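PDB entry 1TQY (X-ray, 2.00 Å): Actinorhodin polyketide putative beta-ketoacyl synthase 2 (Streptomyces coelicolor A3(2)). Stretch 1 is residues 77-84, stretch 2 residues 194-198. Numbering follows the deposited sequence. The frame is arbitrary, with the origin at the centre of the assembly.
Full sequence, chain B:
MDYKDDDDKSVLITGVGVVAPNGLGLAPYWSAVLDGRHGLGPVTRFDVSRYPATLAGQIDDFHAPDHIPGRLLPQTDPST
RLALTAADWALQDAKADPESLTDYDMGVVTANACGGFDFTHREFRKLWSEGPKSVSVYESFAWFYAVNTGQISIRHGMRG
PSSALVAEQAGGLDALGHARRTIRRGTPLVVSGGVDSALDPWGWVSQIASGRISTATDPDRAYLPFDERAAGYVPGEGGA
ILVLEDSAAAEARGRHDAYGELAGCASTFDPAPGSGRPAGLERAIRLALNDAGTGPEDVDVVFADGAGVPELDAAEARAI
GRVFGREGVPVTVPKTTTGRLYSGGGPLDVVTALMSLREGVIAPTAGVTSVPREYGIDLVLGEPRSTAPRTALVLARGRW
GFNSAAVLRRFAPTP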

# COMPACT_ATOMS: atom_id res chain seq x y z
N ASP B 77 0.05 3.61 17.29
CA ASP B 77 0.69 4.89 17.00
C ASP B 77 -0.42 5.94 17.03
O ASP B 77 -1.60 5.60 16.93
N PRO B 78 -0.06 7.22 17.16
CA PRO B 78 -1.13 8.23 17.17
C PRO B 78 -2.02 8.14 15.94
O PRO B 78 -3.25 8.24 16.04
N SER B 79 -1.41 7.94 14.78
CA SER B 79 -2.18 7.83 13.54
C SER B 79 -3.21 6.70 13.60
O SER B 79 -4.36 6.87 13.18
N THR B 80 -2.81 5.54 14.11
CA THR B 80 -3.74 4.41 14.17
C THR B 80 -4.91 4.63 15.13
O THR B 80 -6.05 4.21 14.87
N ARG B 81 -4.64 5.30 16.24
CA ARG B 81 -5.69 5.57 17.22
C ARG B 81 -6.74 6.49 16.63
O ARG B 81 -7.95 6.33 16.87
N LEU B 82 -6.29 7.45 15.83
CA LEU B 82 -7.19 8.37 15.17
C LEU B 82 -8.02 7.62 14.13
O LEU B 82 -9.23 7.83 14.03
N ALA B 83 -7.38 6.72 13.38
CA ALA B 83 -8.05 5.93 12.36
C ALA B 83 -9.11 5.00 12.97
O ALA B 83 -10.18 4.82 12.40
N LEU B 84 -8.79 4.40 14.11
CA LEU B 84 -9.74 3.50 14.77
C LEU B 84 -10.92 4.31 15.29
O LEU B 84 -12.06 3.86 15.23
N GLY B 194 -8.27 7.06 5.21
CA GLY B 194 -6.88 7.18 5.57
C GLY B 194 -6.73 8.24 6.63
O GLY B 194 -7.58 9.13 6.80
N VAL B 195 -5.62 8.13 7.35
CA VAL B 195 -5.26 9.03 8.42
C VAL B 195 -3.74 8.99 8.50
O VAL B 195 -3.15 7.92 8.40
N ASP B 196 -3.11 10.15 8.63
CA ASP B 196 -1.66 10.20 8.77
C ASP B 196 -1.36 11.14 9.92
O ASP B 196 -2.20 11.93 10.31
N SER B 197 -0.14 11.02 10.43
CA SER B 197 0.36 11.87 11.51
C SER B 197 1.87 11.64 11.57
O SER B 197 2.33 10.51 11.66
N ALA B 198 2.63 12.72 11.48
CA ALA B 198 4.07 12.61 11.52
C ALA B 198 4.60 13.83 12.27
O ALA B 198 5.45 14.57 11.76

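A helix packed alongside the end of a strand illustrates a general rule: where small side chains line the interface, backbones can approach closely, and the direct contacts can be packing contacts alone. Here helix 78-84 runs roughly antiparallel to strand 194-196, at 148°, with the axes 7.4 Å apart at their closest. No direct hydrogen bond crosses between the stretches.

Gly 194 opens the strand without a side chain and takes no part in the contact. Val 195 follows as the main apolar anchor. Its CA-to-CB bond points toward the helix, and the t rotamer (chi1 170°) places its two methyl groups against different parts of the helix: CG1 lies 3.5 Å from Ser 79 O and 3.8 Å from Leu 82 CB, while CG2 sits 3.8 Å from Ala 83 CA and 4.0 Å from Ala 83 CB. Leu 82, with chi1 m and chi2 t, points toward the strand; Ala 83 points sideways, its small methyl still within reach.

In keeping with strand alternation, Asp 196 turns away, and its carboxylate is satisfied elsewhere in the structure. Its backbone still meets the helix, Asp 196 C lying 4.3 Å from Ser 79 CB.

Ser 197 points toward the helix again, with chi1 t. Its CB rests 4.1 Å from Ser 79 CB, and the two CA atoms are just 5.2 Å apart. Ser 79, a p rotamer, directs its hydroxyl to the helix cap: both Ser 79 N (2.9 Å) and Ser 79 OG (2.8 Å) donate to Asp 77 OD2. Water 1 lies between the stretches, 2.8 Å from Asp 77 OD2 and 2.9 Å from Ser 197 O, in position to bridge the N-cap carboxylate and the strand's exit. Ala 198 then turns away, beyond the contact.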

# COMPACT_ATOMS: atom_id res chain seq x y z
CB ASP B 77 1.30 4.84 15.59
CG ASP B 77 1.97 6.15 15.18
OD1 ASP B 77 3.11 6.38 15.63
OD2 ASP B 77 1.34 6.94 14.44
CB PRO B 78 -0.36 9.55 17.21
CG PRO B 78 0.81 9.20 18.06
CD PRO B 78 1.22 7.82 17.56
CB SER B 79 -1.25 7.59 12.34
OG SER B 79 -0.59 6.35 12.46
CB THR B 80 -2.99 3.12 14.54
OG1 THR B 80 -1.98 2.88 13.54
CG2 THR B 80 -3.95 1.94 14.59
CB ARG B 81 -5.09 6.20 18.48
CG ARG B 81 -4.08 5.30 19.15
CD ARG B 81 -3.41 6.05 20.25
NE ARG B 81 -2.45 5.24 21.00
CZ ARG B 81 -1.76 5.71 22.03
NH1 ARG B 81 -1.93 6.98 22.41
NH2 ARG B 81 -0.91 4.94 22.68
CB LEU B 82 -6.38 9.50 14.51
CG LEU B 82 -5.76 10.46 15.52
CD1 LEU B 82 -4.59 11.21 14.91
CD2 LEU B 82 -6.82 11.40 16.02
CB ALA B 83 -7.03 5.11 11.58
CB LEU B 84 -9.06 2.76 15.94
CG LEU B 84 -8.02 1.67 15.62
CD1 LEU B 84 -7.25 1.29 16.88
CD2 LEU B 84 -8.73 0.44 15.05
CB VAL B 195 -5.83 8.55 9.78
CG1 VAL B 195 -5.22 9.36 10.91
CG2 VAL B 195 -7.35 8.69 9.80
CB ASP B 196 -0.96 10.73 7.51
CG ASP B 196 -0.47 9.63 6.58
OD1 ASP B 196 -1.13 9.40 5.53
OD2 ASP B 196 0.56 8.98 6.89
CB SER B 197 -0.24 11.48 12.86
OG SER B 197 0.27 12.33 13.87
CB ALA B 198 4.64 12.57 10.12
O HOH W 1 3.31 8.91 13.86